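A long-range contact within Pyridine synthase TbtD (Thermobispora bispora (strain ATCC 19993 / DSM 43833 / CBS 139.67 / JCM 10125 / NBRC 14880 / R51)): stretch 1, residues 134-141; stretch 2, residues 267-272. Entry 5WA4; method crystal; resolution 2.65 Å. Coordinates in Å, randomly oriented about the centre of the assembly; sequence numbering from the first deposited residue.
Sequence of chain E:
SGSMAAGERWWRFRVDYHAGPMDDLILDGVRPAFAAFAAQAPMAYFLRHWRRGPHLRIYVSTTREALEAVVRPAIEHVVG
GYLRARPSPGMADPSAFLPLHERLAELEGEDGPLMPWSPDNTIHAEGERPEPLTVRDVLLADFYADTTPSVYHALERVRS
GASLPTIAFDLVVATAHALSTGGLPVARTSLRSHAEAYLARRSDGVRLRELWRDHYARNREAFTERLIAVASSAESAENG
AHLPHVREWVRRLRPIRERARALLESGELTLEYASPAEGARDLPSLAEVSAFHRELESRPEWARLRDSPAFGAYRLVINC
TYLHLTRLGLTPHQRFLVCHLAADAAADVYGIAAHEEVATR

Stretch 1, residues 134-141: TVRDVLLA
Stretch 2 (267-272) GELTLE

The first turns of a helix (135-141) pack against an irregular segment, 267-272, burying 427 Å² in total without a hydrogen bond between them. T134 (chi1 p) caps the helix: its OG1 accepts from D137 N at 3.2 Å and donates to D137 OD2 at 2.8 Å, while L139 N to V135 O (3.1 Å) and L140 N to R136 O (2.9 Å) continue the helical pattern.

Stretch 2 opens at G267, which ends a preceding helix in a Schellman motif; its phi/psi of 88/34 would jam a CB against the preceding carbonyl, so glycine fits. E268 (-117/29) lies beside V135, their CA atoms 6.4 Å apart; R136 CA to L269 CA, 6.9 Å, advances the pairing one residue on each stretch. E268 CB points toward the helix and sits 3.6 Å from V135 CG2, but the end of the side chain leads away from the helix; the residue also touches a crystal neighbour. E268 O approaches V135 CB to 3.4 Å, and V135, chi1 t, meets this backbone with its branched CB.

L269 is extended (-158/164) and, in an m,t rotamer, directs its side chain at the helix. L269 CD2 lies 4.1 Å from V135 CB, and L269 CD1 reaches the buried L139 CD2 at 4.5 Å. L269 CD2 also covers one face of the R136 guanidinium, 3.3 Å from R136 NH2.

T270 (178/32) points its CB away; T270 N lies near the guanidinium plane, at the edge, 4.1 Å from R136 NH2. L271 (-92/-69; t,t), poorly ordered, places CB 3.3 Å from R136 NH1, over the face opposite L269. R136 thus inserts its planar group between L269 CD2 on one face and L271 CB and E272 N on the other, its long chain (chi1 t, chi2 147°, chi3 m, chi4 105°) carrying it there from a sideways CB; it has the most surface covered, 129 Å². R136 NH2 and E272 N, 3.3 Å apart, are both donors and form no hydrogen bond.

E272 (chi1 -104°, chi2 m, chi3 -5°) brings CG to 2.9 Å from R136 NE, a tight contact. E272 OE2 stays 4.4 Å from R136 NE, beyond a salt bridge, and lies 3.8 Å from L140 CD1.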

ATOM      1  N   THR E 134       3.915 -13.152  31.535  1.00 75.77           N
ATOM      2  CA  THR E 134       2.609 -12.686  31.047  1.00 70.47           C
ATOM      3  C   THR E 134       1.541 -13.734  31.321  1.00 63.29           C
ATOM      4  O   THR E 134       1.839 -14.809  31.832  1.00 66.68           O
ATOM      5  CB  THR E 134       2.615 -12.361  29.537  1.00 69.90           C
ATOM      6  OG1 THR E 134       2.899 -13.544  28.783  1.00 70.70           O
ATOM      7  CG2 THR E 134       3.651 -11.283  29.218  1.00 65.91           C
ATOM      8  N   VAL E 135       0.292 -13.427  30.999  1.00 63.67           N
ATOM      9  CA  VAL E 135      -0.783 -14.391  31.256  1.00 68.14           C
ATOM     10  C   VAL E 135      -0.605 -15.564  30.286  1.00 65.32           C
ATOM     11  O   VAL E 135      -0.725 -16.732  30.650  1.00 60.14           O
ATOM     12  CB  VAL E 135      -2.179 -13.732  31.124  1.00 64.84           C
ATOM     13  CG1 VAL E 135      -3.295 -14.726  31.387  1.00 55.83           C
ATOM     14  CG2 VAL E 135      -2.296 -12.552  32.100  1.00 70.55           C
ATOM     15  N   ARG E 136      -0.266 -15.205  29.058  1.00 65.97           N
ATOM     16  CA  ARG E 136       0.146 -16.109  28.005  1.00 66.18           C
ATOM     17  C   ARG E 136       1.194 -17.134  28.371  1.00 64.05           C
ATOM     18  O   ARG E 136       0.968 -18.321  28.211  1.00 60.76           O
ATOM     19  CB  ARG E 136       0.682 -15.289  26.855  1.00 72.34           C
ATOM     20  CG  ARG E 136       1.504 -16.062  25.855  1.00 81.61           C
ATOM     21  CD  ARG E 136       1.289 -15.465  24.506  1.00 90.37           C
ATOM     22  NE  ARG E 136      -0.136 -15.416  24.242  1.00 93.11           N
ATOM     23  CZ  ARG E 136      -0.861 -14.297  24.299  1.00111.22           C
ATOM     24  NH1 ARG E 136      -0.274 -13.109  24.578  1.00109.63           N
ATOM     25  NH2 ARG E 136      -2.175 -14.369  24.073  1.00108.84           N
ATOM     26  N   ASP E 137       2.356 -16.663  28.809  1.00 66.21           N
ATOM     27  CA  ASP E 137       3.485 -17.536  29.092  1.00 64.71           C
ATOM     28  C   ASP E 137       3.127 -18.533  30.183  1.00 62.85           C
ATOM     29  O   ASP E 137       3.645 -19.651  30.221  1.00 66.05           O
ATOM     30  CB  ASP E 137       4.709 -16.703  29.501  1.00 73.25           C
ATOM     31  CG  ASP E 137       5.192 -15.782  28.384  1.00 79.69           C
ATOM     32  OD1 ASP E 137       5.251 -16.257  27.226  1.00 82.01           O
ATOM     33  OD2 ASP E 137       5.486 -14.590  28.659  1.00 80.78           O
ATOM     34  N   VAL E 138       2.229 -18.110  31.067  1.00 65.41           N
ATOM     35  CA  VAL E 138       1.816 -18.917  32.197  1.00 62.04           C
ATOM     36  C   VAL E 138       0.911 -20.040  31.683  1.00 56.21           C
ATOM     37  O   VAL E 138       1.053 -21.200  32.077  1.00 57.77           O
ATOM     38  CB  VAL E 138       1.121 -18.024  33.289  1.00 61.12           C
ATOM     39  CG1 VAL E 138       0.037 -18.772  34.052  1.00 49.46           C
ATOM     40  CG2 VAL E 138       2.160 -17.469  34.254  1.00 52.26           C
ATOM     41  N   LEU E 139       0.010 -19.695  30.776  1.00 51.33           N
ATOM     42  CA  LEU E 139      -0.857 -20.680  30.150  1.00 52.49           C
ATOM     43  C   LEU E 139      -0.048 -21.682  29.299  1.00 57.68           C
ATOM     44  O   LEU E 139      -0.297 -22.893  29.314  1.00 56.71           O
ATOM     45  CB  LEU E 139      -1.893 -19.973  29.287  1.00 48.30           C
ATOM     46  CG  LEU E 139      -3.013 -20.854  28.757  1.00 49.16           C
ATOM     47  CD1 LEU E 139      -3.786 -21.363  29.942  1.00 45.23           C
ATOM     48  CD2 LEU E 139      -3.914 -20.123  27.747  1.00 38.44           C
ATOM     49  N   LEU E 140       0.932 -21.163  28.567  1.00 57.00           N
ATOM     50  CA  LEU E 140       1.786 -21.972  27.695  1.00 60.80           C
ATOM     51  C   LEU E 140       2.561 -23.012  28.490  1.00 59.75           C
ATOM     52  O   LEU E 140       2.527 -24.202  28.174  1.00 52.75           O
ATOM     53  CB  LEU E 140       2.753 -21.070  26.926  1.00 55.77           C
ATOM     54  CG  LEU E 140       3.090 -21.490  25.501  1.00 65.36           C
ATOM     55  CD1 LEU E 140       1.812 -21.602  24.678  1.00 70.52           C
ATOM     56  CD2 LEU E 140       4.032 -20.465  24.885  1.00 69.38           C
ATOM     57  N   ALA E 141       3.243 -22.534  29.530  1.00 56.95           N
ATOM     58  CA  ALA E 141       3.976 -23.378  30.459  1.00 56.82           C
ATOM     59  C   ALA E 141       3.104 -24.508  31.020  1.00 62.13           C
ATOM     60  O   ALA E 141       3.533 -25.663  31.043  1.00 64.69           O
ATOM     61  CB  ALA E 141       4.553 -22.537  31.590  1.00 54.63           C
ATOM     62  N   GLY E 267     -10.437 -10.242  29.643  1.00 48.31           N
ATOM     63  CA  GLY E 267      -9.395  -9.312  29.254  1.00 47.28           C
ATOM     64  C   GLY E 267      -7.924  -9.533  29.625  1.00 65.11           C
ATOM     65  O   GLY E 267      -7.191  -8.563  29.800  1.00 57.71           O
ATOM     66  N   GLU E 268      -7.434 -10.769  29.687  1.00 74.75           N
ATOM     67  CA  GLU E 268      -5.974 -10.908  29.775  1.00 72.82           C
ATOM     68  C   GLU E 268      -5.262 -11.614  28.618  1.00 78.86           C
ATOM     69  O   GLU E 268      -4.206 -12.199  28.846  1.00 83.35           O
ATOM     70  CB  GLU E 268      -5.581 -11.617  31.057  1.00 68.06           C
ATOM     71  CG  GLU E 268      -5.650 -10.741  32.268  1.00 77.64           C
ATOM     72  CD  GLU E 268      -6.712 -11.221  33.209  1.00 75.64           C
ATOM     73  OE1 GLU E 268      -7.710 -11.750  32.669  1.00 66.08           O
ATOM     74  OE2 GLU E 268      -6.555 -11.060  34.451  1.00 69.93           O
ATOM     75  N   LEU E 269      -5.793 -11.542  27.396  1.00 77.44           N
ATOM     76  CA  LEU E 269      -5.030 -11.974  26.211  1.00 94.38           C
ATOM     77  C   LEU E 269      -5.602 -11.303  24.940  1.00101.31           C
ATOM     78  O   LEU E 269      -6.694 -10.733  25.007  1.00 98.15           O
ATOM     79  CB  LEU E 269      -5.064 -13.518  26.042  1.00 92.99           C
ATOM     80  CG  LEU E 269      -4.605 -14.585  27.057  1.00 74.69           C
ATOM     81  CD1 LEU E 269      -5.153 -15.941  26.706  1.00 65.59           C
ATOM     82  CD2 LEU E 269      -3.095 -14.662  27.210  1.00 77.32           C
ATOM     83  N   THR E 270      -4.841 -11.322  23.829  1.00103.82           N
ATOM     84  CA  THR E 270      -5.355 -11.402  22.429  1.00103.94           C
ATOM     85  C   THR E 270      -4.223 -11.356  21.373  1.00120.87           C
ATOM     86  O   THR E 270      -4.422 -10.849  20.261  1.00122.25           O
ATOM     87  CB  THR E 270      -6.388 -10.289  22.035  1.00106.56           C
ATOM     88  OG1 THR E 270      -7.187  -9.896  23.157  1.00110.41           O
ATOM     89  CG2 THR E 270      -7.329 -10.804  20.938  1.00106.60           C
ATOM     90  N   LEU E 271      -3.048 -11.889  21.725  1.00126.46           N
ATOM     91  CA  LEU E 271      -1.919 -12.027  20.799  1.00128.12           C
ATOM     92  C   LEU E 271      -1.946 -13.410  20.092  1.00134.53           C
ATOM     93  O   LEU E 271      -2.230 -13.444  18.895  1.00138.72           O
ATOM     94  CB  LEU E 271      -0.595 -11.780  21.555  1.00122.05           C
ATOM     95  CG  LEU E 271       0.691 -11.249  20.907  1.00124.20           C
ATOM     96  CD1 LEU E 271       1.490 -10.448  21.929  1.00118.66           C
ATOM     97  CD2 LEU E 271       1.527 -12.399  20.346  1.00123.90           C
ATOM     98  N   GLU E 272      -1.689 -14.498  20.840  1.00139.67           N
ATOM     99  CA  GLU E 272      -1.589 -15.894  20.390  1.00127.30           C
ATOM    100  C   GLU E 272      -2.562 -16.240  19.264  1.00124.08           C
ATOM    101  O   GLU E 272      -3.283 -17.231  19.326  1.00100.51           O
ATOM    102  CB  GLU E 272      -1.836 -16.797  21.603  1.00117.58           C
ATOM    103  CG  GLU E 272      -0.626 -17.525  22.311  1.00112.75           C
ATOM    104  CD  GLU E 272       0.084 -18.574  21.531  1.00104.95           C
ATOM    105  OE1 GLU E 272      -0.369 -18.885  20.423  1.00 95.68           O
ATOM    106  OE2 GLU E 272       1.144 -19.031  22.012  1.00110.35           O
TER